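Local coordinates for protein cAMP factor (Mobiluncus curtisii, PDB 6JLC) that probably acts as a secreted pore-forming toxin that takes part in the lysis of red blood cells during the CAMP hemolytic reaction, at residues D69-M72 with A73-L77; I128-L131 with R132-E136; A35-S38 with K39-K43; T149-I152 with Y153-D156; L158-A161 with I162-R166. One frame throughout, in Å; residues are numbered along the deposited sequence.

Contact 1: residues D69-M72 with A73-L77; sequences DLIM and ARTHL
A73 starts the turn with its amide, which donates to the carbonyl of D69, its methyl CB resting 3.4 Å from D69 O. R74 follows with the straighter bond, R74 N to L70 O at 2.9 Å and an N-H...O angle of 167°. Its chain runs extended from CG to NE, and NH2 passes obliquely by CD2 of L70 at 4.3 Å; its NH1 donates to the carbonyls of V114 and N116. Within this first part of helix 68-91, the T75 hydroxyl folds back onto the carbonyl one turn earlier. With OG1 anti to the carbonyl carbon (chi1 -65°), the hydroxyl donates to I71 O at 2.9 Å while T75 N donates to the same oxygen, the two arriving from opposite faces of the carbonyl plane. The buried T75 side chain also meets A14 and I18 of helix 8-31. H76 then gives its amide to M72 O at 2.8 Å, and that oxygen also lies over one face of the imidazole, offset toward the rim. The M72 chain bends at chi2 and chi3 so that its methyl CE lies 3.6 Å from H76 NE2.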
loop_
_atom_site.group_PDB
_atom_site.type_symbol
_atom_site.label_atom_id
_atom_site.label_comp_id
_atom_site.label_asym_id
_atom_site.label_seq_id
_atom_site.Cartn_x
_atom_site.Cartn_y
_atom_site.Cartn_z
ATOM N N ASP A 69 -4.830 28.593 4.421
ATOM C CA ASP A 69 -4.068 27.827 5.401
ATOM C C ASP A 69 -4.713 26.467 5.628
ATOM O O ASP A 69 -4.019 25.466 5.846
ATOM C CB ASP A 69 -3.958 28.600 6.714
ATOM C CG ASP A 69 -3.087 29.829 6.592
ATOM O OD1 ASP A 69 -1.852 29.694 6.705
ATOM O OD2 ASP A 69 -3.644 30.924 6.374
ATOM N N LEU A 70 -6.043 26.418 5.548
ATOM C CA LEU A 70 -6.775 25.167 5.696
ATOM C C LEU A 70 -6.566 24.258 4.490
ATOM O O LEU A 70 -6.332 23.054 4.642
ATOM C CB LEU A 70 -8.258 25.473 5.896
ATOM C CG LEU A 70 -9.165 24.427 6.519
ATOM C CD1 LEU A 70 -8.635 23.968 7.878
ATOM C CD2 LEU A 70 -10.551 25.034 6.661
ATOM N N ILE A 71 -6.657 24.814 3.274
ATOM C CA ILE A 71 -6.475 23.990 2.080
ATOM C C ILE A 71 -5.073 23.387 2.060
ATOM O O ILE A 71 -4.885 22.226 1.669
ATOM C CB ILE A 71 -6.767 24.814 0.806
ATOM C CG1 ILE A 71 -8.263 25.157 0.700
ATOM C CG2 ILE A 71 -6.364 24.052 -0.444
ATOM C CD1 ILE A 71 -9.160 23.998 0.205
ATOM N N MET A 72 -4.068 24.155 2.485
ATOM C CA MET A 72 -2.701 23.646 2.457
ATOM C C MET A 72 -2.456 22.648 3.587
ATOM O O MET A 72 -1.669 21.710 3.422
ATOM C CB MET A 72 -1.696 24.802 2.531
ATOM C CG MET A 72 -1.564 25.602 1.248
ATOM S SD MET A 72 -1.352 24.556 -0.219
ATOM C CE MET A 72 0.147 23.666 0.185
ATOM N N ALA A 73 -3.097 22.842 4.745
ATOM C CA ALA A 73 -3.001 21.837 5.802
ATOM C C ALA A 73 -3.622 20.513 5.353
ATOM O O ALA A 73 -3.055 19.441 5.601
ATOM C CB ALA A 73 -3.661 22.355 7.090
ATOM N N ARG A 74 -4.777 20.563 4.672
ATOM C CA ARG A 74 -5.352 19.328 4.132
ATOM C C ARG A 74 -4.420 18.702 3.100
ATOM O O ARG A 74 -4.261 17.474 3.053
ATOM C CB ARG A 74 -6.732 19.582 3.512
ATOM C CG ARG A 74 -7.847 19.929 4.513
ATOM C CD ARG A 74 -9.264 19.842 3.888
ATOM N NE ARG A 74 -10.289 20.648 4.597
ATOM C CZ ARG A 74 -11.120 20.188 5.526
ATOM N NH1 ARG A 74 -11.065 18.926 5.917
ATOM N NH2 ARG A 74 -12.009 20.997 6.086
ATOM N N THR A 75 -3.800 19.540 2.258
ATOM C CA THR A 75 -2.855 19.052 1.256
ATOM C C THR A 75 -1.684 18.344 1.922
ATOM O O THR A 75 -1.332 17.218 1.553
ATOM C CB THR A 75 -2.361 20.217 0.390
ATOM O OG1 THR A 75 -3.458 20.753 -0.365
ATOM C CG2 THR A 75 -1.271 19.765 -0.562
ATOM N N HIS A 76 -1.062 18.998 2.909
ATOM C CA HIS A 76 0.057 18.376 3.610
ATOM C C HIS A 76 -0.352 17.067 4.271
ATOM O O HIS A 76 0.438 16.119 4.306
ATOM C CB HIS A 76 0.645 19.336 4.641
ATOM C CG HIS A 76 1.207 20.575 4.024
ATOM N ND1 HIS A 76 1.053 21.829 4.582
ATOM C CD2 HIS A 76 1.877 20.763 2.863
ATOM C CE1 HIS A 76 1.635 22.726 3.807
ATOM N NE2 HIS A 76 2.136 22.106 2.751
ATOM N N LEU A 77 -1.579 16.988 4.797
ATOM C CA LEU A 77 -1.986 15.755 5.473
ATOM C C LEU A 77 -2.191 14.607 4.479
ATOM O O LEU A 77 -1.789 13.466 4.745
ATOM C CB LEU A 77 -3.247 15.996 6.307
ATOM C CG LEU A 77 -3.789 14.802 7.118
ATOM C CD1 LEU A 77 -2.721 14.157 8.007
ATOM C CD2 LEU A 77 -4.956 15.281 7.992
#

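Contact 2: residues I128-L131 with R132-E136; sequences ISDL and RATYE
One amphipathic turn of helix 121-139, set between helices 68-91 and 97-114 in the first, all-helical bundle of this chain, is built around two i to i+4 pairs. In the first, I128 and R132 lie side by side and point the same way. The branch methyl CG2 of I128 sits over the centre of one face of the R132 guanidinium, 3.6 Å from CZ. An extended arginine chain brings the flat group there, and its NE forms a salt bridge with E80 on helix 68-91. The second pair is D130 and T134. The hydroxyl OG1 of T134 donates to the main-chain oxygen D130 O at 2.7 Å, and T134 N reaches the same oxygen at 2.9 Å from the opposite face of its plane. D130 holds CG anti to its own nitrogen (chi1 179°), which brings OD1 to 3.6 Å from T134 OG1, while OD2 is hydrogen-bonded to the hydroxyl of S106. R132 N to I128 O and Y135 N to L131 O continue the ordinary helix bonds. The carbonyl of D130 is thus gripped twice, and the arginine is kept flat against an aliphatic surface while its charge probably finds compensation in the carboxylate of E80.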
loop_
_atom_site.group_PDB
_atom_site.type_symbol
_atom_site.label_atom_id
_atom_site.label_comp_id
_atom_site.label_asym_id
_atom_site.label_seq_id
_atom_site.Cartn_x
_atom_site.Cartn_y
_atom_site.Cartn_z
ATOM N N ILE A 128 -0.845 15.197 11.147
ATOM C CA ILE A 128 0.476 14.985 10.558
ATOM C C ILE A 128 1.463 14.552 11.638
ATOM O O ILE A 128 2.222 13.590 11.462
ATOM C CB ILE A 128 0.941 16.261 9.830
ATOM C CG1 ILE A 128 0.060 16.505 8.597
ATOM C CG2 ILE A 128 2.410 16.159 9.446
ATOM C CD1 ILE A 128 0.296 17.840 7.906
ATOM N N SER A 129 1.456 15.241 12.780
ATOM C CA SER A 129 2.358 14.873 13.866
ATOM C C SER A 129 2.058 13.469 14.382
ATOM O O SER A 129 2.979 12.718 14.738
ATOM C CB SER A 129 2.249 15.892 15.002
ATOM O OG SER A 129 2.721 17.154 14.569
ATOM N N ASP A 130 0.777 13.093 14.426
ATOM C CA ASP A 130 0.422 11.784 14.967
ATOM C C ASP A 130 0.838 10.661 14.025
ATOM O O ASP A 130 1.260 9.592 14.479
ATOM C CB ASP A 130 -1.073 11.713 15.235
ATOM C CG ASP A 130 -1.498 10.365 15.785
ATOM O OD1 ASP A 130 -1.136 10.054 16.943
ATOM O OD2 ASP A 130 -2.199 9.621 15.066
ATOM N N LEU A 131 0.693 10.866 12.713
ATOM C CA LEU A 131 1.198 9.871 11.773
ATOM C C LEU A 131 2.698 9.655 11.960
ATOM O O LEU A 131 3.168 8.513 11.986
ATOM C CB LEU A 131 0.896 10.303 10.342
ATOM C CG LEU A 131 -0.563 10.257 9.894
ATOM C CD1 LEU A 131 -0.753 11.090 8.608
ATOM C CD2 LEU A 131 -1.006 8.805 9.670
ATOM N N ARG A 132 3.466 10.739 12.101
ATOM C CA ARG A 132 4.914 10.601 12.237
ATOM C C ARG A 132 5.278 9.941 13.556
ATOM O O ARG A 132 6.143 9.056 13.598
ATOM C CB ARG A 132 5.593 11.965 12.121
ATOM C CG ARG A 132 5.488 12.548 10.714
ATOM C CD ARG A 132 5.857 14.012 10.677
ATOM N NE ARG A 132 5.744 14.545 9.328
ATOM C CZ ARG A 132 5.968 15.811 9.004
ATOM N NH1 ARG A 132 6.313 16.682 9.944
ATOM N NH2 ARG A 132 5.829 16.208 7.745
ATOM N N ALA A 133 4.643 10.374 14.642
ATOM C CA ALA A 133 4.930 9.791 15.947
ATOM C C ALA A 133 4.567 8.314 15.972
ATOM O O ALA A 133 5.287 7.495 16.566
ATOM C CB ALA A 133 4.171 10.549 17.034
ATOM N N THR A 134 3.455 7.956 15.328
ATOM C CA THR A 134 3.017 6.566 15.342
ATOM C C THR A 134 3.959 5.700 14.522
ATOM O O THR A 134 4.341 4.608 14.959
ATOM C CB THR A 134 1.580 6.453 14.828
ATOM O OG1 THR A 134 0.721 7.231 15.678
ATOM C CG2 THR A 134 1.112 5.006 14.873
ATOM N N TYR A 135 4.362 6.179 13.347
ATOM C CA TYR A 135 5.317 5.420 12.548
ATOM C C TYR A 135 6.610 5.194 13.316
ATOM O O TYR A 135 7.136 4.074 13.350
ATOM C CB TYR A 135 5.615 6.123 11.233
ATOM C CG TYR A 135 6.565 5.290 10.404
ATOM C CD1 TYR A 135 6.081 4.294 9.564
ATOM C CD2 TYR A 135 7.948 5.451 10.511
ATOM C CE1 TYR A 135 6.947 3.502 8.823
ATOM C CE2 TYR A 135 8.814 4.657 9.780
ATOM C CZ TYR A 135 8.303 3.687 8.942
ATOM O OH TYR A 135 9.155 2.902 8.206
ATOM N N GLU A 136 7.157 6.260 13.907
ATOM C CA GLU A 136 8.411 6.121 14.640
ATOM C C GLU A 136 8.265 5.142 15.797
ATOM O O GLU A 136 9.153 4.316 16.029
ATOM C CB GLU A 136 8.892 7.484 15.137
ATOM C CG GLU A 136 10.270 7.422 15.777
ATOM C CD GLU A 136 10.632 8.687 16.522
ATOM O OE1 GLU A 136 11.225 9.595 15.900
ATOM O OE2 GLU A 136 10.327 8.772 17.730
#

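Contact 3: residues A35-S38 with K39-K43; sequences ADWS and KEFDK
W37 and S38 both place their first side-chain atom beyond CB between the backbone N and the carbonyl carbon (chi1 56° and 63°), the crowded position. For S38 it folds OG back to A35 O at 2.8 Å. The same oxygen accepts from S38 N, both donors coming from one face of its carbonyl plane. The W37 torsion puts the indole with the CB of A35 over one face, offset toward the rim, and CD1 toward F41. There CD1 meets CZ of F41 at 3.6 Å; the five-membered ring and the phenyl ring have planes only 22° apart but are slid apart, so the rings barely overlap. The link between helices 8-31 and 41-59 includes a 3-10 segment, 36-38, that leads into a type I beta turn from S38 to F41, with E40 at the N-cap position of the second helix. The turn is closed by F41 N donating to S38 O at 3.2 Å, the donor standing well above the carbonyl plane. The F41 ring turns one face to the CA of S38, a CH-pi contact with CA 3.7 Å from the ring centroid. A water bridges the two segments, donating a hydrogen bond to W37 O at 2.6 Å and accepting one from E40 N at 3.0 Å. The indole also packs against V85, S88 and A89 of helix 68-91, whereas F41 meets L25 and Q29 of helix 8-31.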
loop_
_atom_site.group_PDB
_atom_site.type_symbol
_atom_site.label_atom_id
_atom_site.label_comp_id
_atom_site.label_asym_id
_atom_site.label_seq_id
_atom_site.Cartn_x
_atom_site.Cartn_y
_atom_site.Cartn_z
ATOM N N ALA A 35 -5.372 -4.524 4.067
ATOM C CA ALA A 35 -4.548 -3.847 5.061
ATOM C C ALA A 35 -5.411 -3.050 6.029
ATOM O O ALA A 35 -6.454 -2.508 5.664
ATOM C CB ALA A 35 -3.529 -2.935 4.388
ATOM N N ASP A 36 -4.964 -2.996 7.288
ATOM C CA ASP A 36 -5.684 -2.231 8.301
ATOM C C ASP A 36 -5.766 -0.749 7.933
ATOM O O ASP A 36 -6.767 -0.086 8.231
ATOM C CB ASP A 36 -5.002 -2.418 9.662
ATOM C CG ASP A 36 -5.012 -3.870 10.129
ATOM O OD1 ASP A 36 -6.035 -4.296 10.708
ATOM O OD2 ASP A 36 -4.008 -4.588 9.903
ATOM N N TRP A 37 -4.737 -0.221 7.265
ATOM C CA TRP A 37 -4.718 1.195 6.916
ATOM C C TRP A 37 -5.708 1.565 5.811
ATOM O O TRP A 37 -5.999 2.754 5.636
ATOM C CB TRP A 37 -3.301 1.612 6.508
ATOM C CG TRP A 37 -2.702 0.815 5.376
ATOM C CD1 TRP A 37 -3.171 0.722 4.090
ATOM C CD2 TRP A 37 -1.512 0.008 5.426
ATOM N NE1 TRP A 37 -2.349 -0.094 3.344
ATOM C CE2 TRP A 37 -1.324 -0.543 4.137
ATOM C CE3 TRP A 37 -0.589 -0.306 6.436
ATOM C CZ2 TRP A 37 -0.256 -1.397 3.833
ATOM C CZ3 TRP A 37 0.479 -1.148 6.128
ATOM C CH2 TRP A 37 0.636 -1.680 4.837
ATOM N N SER A 38 -6.243 0.595 5.067
ATOM C CA SER A 38 -7.035 0.899 3.879
ATOM C C SER A 38 -8.534 0.972 4.153
ATOM O O SER A 38 -9.319 1.122 3.204
ATOM C CB SER A 38 -6.756 -0.138 2.783
ATOM O OG SER A 38 -7.160 -1.424 3.198
ATOM N N LYS A 39 -8.947 0.894 5.423
ATOM C CA LYS A 39 -10.371 0.869 5.753
ATOM C C LYS A 39 -11.139 2.018 5.100
ATOM O O LYS A 39 -12.228 1.811 4.554
ATOM C CB LYS A 39 -10.547 0.895 7.272
ATOM C CG LYS A 39 -11.979 0.692 7.742
ATOM C CD LYS A 39 -12.070 0.799 9.258
ATOM C CE LYS A 39 -13.500 0.629 9.746
ATOM N NZ LYS A 39 -13.587 0.701 11.233
ATOM N N GLU A 40 -10.583 3.231 5.118
ATOM C CA GLU A 40 -11.294 4.411 4.635
ATOM C C GLU A 40 -10.651 5.025 3.388
ATOM O O GLU A 40 -10.740 6.237 3.165
ATOM C CB GLU A 40 -11.393 5.450 5.752
ATOM C CG GLU A 40 -12.171 4.979 6.998
ATOM C CD GLU A 40 -13.673 4.848 6.752
ATOM O OE1 GLU A 40 -14.192 5.506 5.824
ATOM O OE2 GLU A 40 -14.334 4.085 7.496
ATOM N N PHE A 41 -10.022 4.206 2.542
ATOM C CA PHE A 41 -9.375 4.763 1.355
ATOM C C PHE A 41 -10.385 5.421 0.414
ATOM O O PHE A 41 -10.059 6.410 -0.249
ATOM C CB PHE A 41 -8.571 3.684 0.618
ATOM C CG PHE A 41 -7.126 3.544 1.092
ATOM C CD1 PHE A 41 -6.717 4.049 2.320
ATOM C CD2 PHE A 41 -6.176 2.900 0.296
ATOM C CE1 PHE A 41 -5.389 3.920 2.753
ATOM C CE2 PHE A 41 -4.849 2.764 0.724
ATOM C CZ PHE A 41 -4.455 3.275 1.949
ATOM N N ASP A 42 -11.622 4.913 0.364
ATOM C CA ASP A 42 -12.647 5.518 -0.494
ATOM C C ASP A 42 -12.921 6.968 -0.103
ATOM O O ASP A 42 -12.974 7.862 -0.959
ATOM C CB ASP A 42 -13.940 4.700 -0.423
ATOM C CG ASP A 42 -13.859 3.404 -1.205
ATOM O OD1 ASP A 42 -13.041 3.327 -2.148
ATOM O OD2 ASP A 42 -14.622 2.469 -0.879
ATOM N N LYS A 43 -13.114 7.213 1.192
ATOM C CA LYS A 43 -13.295 8.575 1.680
ATOM C C LYS A 43 -12.078 9.444 1.368
ATOM O O LYS A 43 -12.218 10.607 0.969
ATOM C CB LYS A 43 -13.561 8.535 3.183
ATOM C CG LYS A 43 -13.531 9.880 3.866
ATOM C CD LYS A 43 -13.998 9.754 5.298
ATOM C CE LYS A 43 -15.484 9.492 5.357
ATOM N NZ LYS A 43 -16.083 10.215 6.500
HETATM O O HOH W 1 -8.129 3.765 6.802
#

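Contact 4: residues T149-I152 with Y153-D156; sequences TATI and YVKD
I152 and Y153 make the tight part of the contact. They lie side by side, and CG1 of I152 stands over one face of the tyrosine ring, 3.7 Å from its centroid and 14° off the normal, a CH-pi contact between neighbours in sequence. CD1 reaches on to CZ at 3.8 Å. CG1 is placed there by a chi1 of 69°, between the nitrogen and the carbonyl carbon. T151 OG1 approaches the same ring at its edge, 3.6 Å from CD2, so that face and rim are both occupied, and the hydroxyl of Y153 is hydrogen-bonded to OD2 of D36. The ring further stacks on H100.

Between A150 and V154 the two segments meet more loosely, CB to CG1 at 4.0 Å, but C206 of helix 203-222 covers this side, and K155 carries its NZ to the carbonyls of W196 and K198. D156 forms the partly exposed side, its carboxylate near I152 O without bonding to it.

In the backbone, D156 N donates to I152 O at 2.8 Å, and K155 N donates to T151 O along an almost straight line, 174° at the hydrogen. T151 OG1 also accepts a weak, 3.4 Å bond from V154 N. A threonine whose hydroxyl takes up an amide of the first turn in this way is an N-cap, here at the start of helix 152-173.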
loop_
_atom_site.group_PDB
_atom_site.type_symbol
_atom_site.label_atom_id
_atom_site.label_comp_id
_atom_site.label_asym_id
_atom_site.label_seq_id
_atom_site.Cartn_x
_atom_site.Cartn_y
_atom_site.Cartn_z
ATOM N N THR A 149 1.457 -16.640 13.453
ATOM C CA THR A 149 0.552 -16.659 12.312
ATOM C C THR A 149 0.900 -15.520 11.370
ATOM O O THR A 149 1.129 -14.385 11.808
ATOM C CB THR A 149 -0.901 -16.536 12.773
ATOM O OG1 THR A 149 -1.181 -17.592 13.693
ATOM C CG2 THR A 149 -1.864 -16.653 11.584
ATOM N N ALA A 150 0.964 -15.823 10.075
ATOM C CA ALA A 150 1.283 -14.788 9.106
ATOM C C ALA A 150 0.228 -13.692 9.159
ATOM O O ALA A 150 -0.975 -13.973 9.226
ATOM C CB ALA A 150 1.367 -15.390 7.701
ATOM N N THR A 151 0.682 -12.442 9.201
ATOM C CA THR A 151 -0.223 -11.319 9.044
ATOM C C THR A 151 -0.641 -11.211 7.579
ATOM O O THR A 151 -0.102 -11.887 6.698
ATOM C CB THR A 151 0.450 -10.028 9.491
ATOM O OG1 THR A 151 1.603 -9.803 8.659
ATOM C CG2 THR A 151 0.884 -10.122 10.961
ATOM N N ILE A 152 -1.609 -10.335 7.307
ATOM C CA ILE A 152 -1.982 -10.118 5.910
ATOM C C ILE A 152 -0.828 -9.494 5.132
ATOM O O ILE A 152 -0.734 -9.661 3.912
ATOM C CB ILE A 152 -3.245 -9.249 5.818
ATOM C CG1 ILE A 152 -2.898 -7.849 6.276
ATOM C CG2 ILE A 152 -4.370 -9.825 6.655
ATOM C CD1 ILE A 152 -3.461 -6.861 5.405
ATOM N N TYR A 153 0.074 -8.778 5.813
ATOM C CA TYR A 153 1.216 -8.180 5.123
ATOM C C TYR A 153 2.187 -9.250 4.631
ATOM O O TYR A 153 2.707 -9.151 3.516
ATOM C CB TYR A 153 1.904 -7.166 6.043
ATOM C CG TYR A 153 0.845 -6.259 6.618
ATOM C CD1 TYR A 153 0.380 -5.174 5.886
ATOM C CD2 TYR A 153 0.240 -6.547 7.837
ATOM C CE1 TYR A 153 -0.636 -4.369 6.382
ATOM C CE2 TYR A 153 -0.777 -5.752 8.334
ATOM C CZ TYR A 153 -1.205 -4.661 7.604
ATOM O OH TYR A 153 -2.211 -3.858 8.103
ATOM N N VAL A 154 2.415 -10.290 5.435
ATOM C CA VAL A 154 3.245 -11.412 4.994
ATOM C C VAL A 154 2.529 -12.200 3.900
ATOM O O VAL A 154 3.139 -12.598 2.900
ATOM C CB VAL A 154 3.612 -12.307 6.197
ATOM C CG1 VAL A 154 4.296 -13.604 5.728
ATOM C CG2 VAL A 154 4.531 -11.563 7.149
ATOM N N LYS A 155 1.232 -12.460 4.090
ATOM C CA LYS A 155 0.425 -13.116 3.061
ATOM C C LYS A 155 0.444 -12.341 1.750
ATOM O O LYS A 155 0.410 -12.947 0.670
ATOM C CB LYS A 155 -1.017 -13.278 3.549
ATOM C CG LYS A 155 -1.248 -14.484 4.456
ATOM C CD LYS A 155 -1.058 -15.790 3.693
ATOM C CE LYS A 155 -1.322 -17.020 4.564
ATOM N NZ LYS A 155 -2.784 -17.189 4.797
ATOM N N ASP A 156 0.489 -11.005 1.815
ATOM C CA ASP A 156 0.558 -10.224 0.584
ATOM C C ASP A 156 1.890 -10.416 -0.131
ATOM O O ASP A 156 1.930 -10.394 -1.364
ATOM C CB ASP A 156 0.297 -8.744 0.881
ATOM C CG ASP A 156 -1.164 -8.475 1.292
ATOM O OD1 ASP A 156 -2.052 -9.272 0.917
ATOM O OD2 ASP A 156 -1.431 -7.473 1.997
#

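Contact 5: residues L158-A161 with I162-R166; sequences LNKA and IWNTR. With ACT (acetate ion), chain B.
On helix 152-173, N159 and W163 pair one turn apart, running side by side with the amide and the indole planes 70° apart. OD1 of N159 lies at the edge of the ring, in its plane, 3.8 Å from NE1 of W163. Placing CG of N159 anti to its nitrogen (chi1 -152°) turns the amide toward the tryptophan. R166, at the end of the segment, binds an acetate ion, probably from the crystallisation liquor, in a two-pronged fashion. NE donates to one acetate oxygen at 2.9 Å and NH2 to the other, OXT, at 2.8 Å, nearly straight. The ion meets the guanidinium at its edge, in plane, and R169 NH1 is also hydrogen-bonded to it. I162 CG2 lies over one face of the guanidinium, W163 CD2 is at its edge, and NH1 stands over the W163 ring, offset toward the rim. NH1 shares a water with N159 ND2, linking R166 to the preceding turns of the helix; the water is 2.8 Å from ND2.

The helix packs on helices 179-197 and 203-222 in the second helical unit of the chain, where L158 meets V195 and I210 and I162 meets L213, and the CG of L158 touches CD1 of I162 at 4.1 Å. T165 returns its hydroxyl to A161 O at 2.7 Å, and T165 N reaches that oxygen from the opposite face of the carbonyl plane. K160 and N164 lie alongside each other, CG to ND2 at 4.0 Å, on the flank where N164 is exposed.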
loop_
_atom_site.group_PDB
_atom_site.type_symbol
_atom_site.label_atom_id
_atom_site.label_comp_id
_atom_site.label_asym_id
_atom_site.label_seq_id
_atom_site.Cartn_x
_atom_site.Cartn_y
_atom_site.Cartn_z
ATOM N N LEU A 158 3.514 -13.244 -0.193
ATOM C CA LEU A 158 3.337 -14.540 -0.818
ATOM C C LEU A 158 2.462 -14.389 -2.068
ATOM O O LEU A 158 2.732 -14.934 -3.089
ATOM C CB LEU A 158 2.716 -15.513 0.138
ATOM C CG LEU A 158 2.289 -16.842 -0.420
ATOM C CD1 LEU A 158 3.387 -17.497 -1.214
ATOM C CD2 LEU A 158 1.753 -17.754 0.628
ATOM N N ASN A 159 1.419 -13.605 -1.945
ATOM C CA ASN A 159 0.536 -13.367 -3.069
ATOM C C ASN A 159 1.266 -12.697 -4.193
ATOM O O ASN A 159 1.070 -13.009 -5.316
ATOM C CB ASN A 159 -0.698 -12.590 -2.672
ATOM C CG ASN A 159 -1.878 -12.891 -3.566
ATOM O OD1 ASN A 159 -2.736 -12.078 -3.786
ATOM N ND2 ASN A 159 -1.897 -14.058 -4.074
ATOM N N LYS A 160 2.125 -11.756 -3.861
ATOM C CA LYS A 160 2.933 -11.107 -4.890
ATOM C C LYS A 160 3.818 -12.112 -5.619
ATOM O O LYS A 160 3.945 -12.062 -6.851
ATOM C CB LYS A 160 3.779 -9.994 -4.270
ATOM C CG LYS A 160 4.202 -8.919 -5.268
ATOM C CD LYS A 160 4.619 -7.628 -4.570
ATOM C CE LYS A 160 3.420 -6.929 -3.931
ATOM N NZ LYS A 160 3.776 -6.272 -2.643
ATOM N N ALA A 161 4.439 -13.035 -4.876
ATOM C CA ALA A 161 5.268 -14.060 -5.503
ATOM C C ALA A 161 4.436 -14.978 -6.393
ATOM O O ALA A 161 4.876 -15.363 -7.482
ATOM C CB ALA A 161 6.014 -14.869 -4.430
ATOM N N ILE A 162 3.220 -15.332 -5.952
ATOM C CA ILE A 162 2.348 -16.153 -6.787
ATOM C C ILE A 162 2.047 -15.433 -8.092
ATOM O O ILE A 162 2.165 -16.001 -9.186
ATOM C CB ILE A 162 1.047 -16.498 -6.028
ATOM C CG1 ILE A 162 1.357 -17.405 -4.825
ATOM C CG2 ILE A 162 -0.009 -17.116 -6.973
ATOM C CD1 ILE A 162 0.176 -17.575 -3.871
ATOM N N TRP A 163 1.644 -14.168 -8.000
ATOM C CA TRP A 163 1.287 -13.439 -9.212
ATOM C C TRP A 163 2.508 -13.200 -10.086
ATOM O O TRP A 163 2.437 -13.361 -11.309
ATOM C CB TRP A 163 0.601 -12.127 -8.849
ATOM C CG TRP A 163 -0.832 -12.336 -8.575
ATOM C CD1 TRP A 163 -1.455 -12.291 -7.359
ATOM C CD2 TRP A 163 -1.843 -12.664 -9.536
ATOM N NE1 TRP A 163 -2.796 -12.558 -7.508
ATOM C CE2 TRP A 163 -3.059 -12.789 -8.836
ATOM C CE3 TRP A 163 -1.836 -12.856 -10.926
ATOM C CZ2 TRP A 163 -4.266 -13.096 -9.478
ATOM C CZ3 TRP A 163 -3.036 -13.166 -11.563
ATOM C CH2 TRP A 163 -4.230 -13.281 -10.837
ATOM N N ASN A 164 3.642 -12.836 -9.473
ATOM C CA ASN A 164 4.881 -12.705 -10.231
ATOM C C ASN A 164 5.198 -13.984 -10.984
ATOM O O ASN A 164 5.673 -13.939 -12.130
ATOM C CB ASN A 164 6.056 -12.358 -9.313
ATOM C CG ASN A 164 6.078 -10.906 -8.906
ATOM O OD1 ASN A 164 5.446 -10.060 -9.541
ATOM N ND2 ASN A 164 6.824 -10.601 -7.845
ATOM N N THR A 165 4.953 -15.144 -10.357
ATOM C CA THR A 165 5.287 -16.409 -11.011
ATOM C C THR A 165 4.322 -16.702 -12.145
ATOM O O THR A 165 4.730 -17.204 -13.198
ATOM C CB THR A 165 5.295 -17.553 -9.991
ATOM O OG1 THR A 165 6.186 -17.222 -8.921
ATOM C CG2 THR A 165 5.743 -18.856 -10.630
ATOM N N ARG A 166 3.039 -16.391 -11.950
ATOM C CA ARG A 166 2.062 -16.570 -13.022
ATOM C C ARG A 166 2.403 -15.702 -14.229
ATOM O O ARG A 166 2.387 -16.171 -15.370
ATOM C CB ARG A 166 0.663 -16.236 -12.508
ATOM C CG ARG A 166 0.081 -17.241 -11.550
ATOM C CD ARG A 166 -1.146 -16.653 -10.883
ATOM N NE ARG A 166 -1.925 -17.680 -10.213
ATOM C CZ ARG A 166 -2.712 -17.454 -9.166
ATOM N NH1 ARG A 166 -2.838 -16.225 -8.673
ATOM N NH2 ARG A 166 -3.382 -18.457 -8.621
HETATM C C ACT B . -2.307 -21.072 -10.916
HETATM O O ACT B . -1.873 -20.147 -11.667
HETATM O OXT ACT B . -3.051 -20.973 -9.912
HETATM C CH3 ACT B . -1.862 -22.528 -11.254
HETATM O O HOH W 2 -3.612 -15.768 -5.551
#

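Overall arrangement
From the N terminus, contact 3 comes first and closes the loop between helices 8-31 and 41-59. Contact 1 follows near the start of helix 68-91, then contact 2 in the middle of helix 121-139, then contact 4 at the start of helix 152-173, with contact 5 further along the same helix. All are local, following in series, and none nests or crosses. Contacts 1 and 2 touch through H76 and L77 against I128 and L131, joining two helices of the first bundle. Contacts 3 and 4 meet where D36 and W37 reach Y153, tying that bundle to the three-helix C-terminal part. Contacts 1 and 5 lie farthest apart, with centres about 38 Å from each other.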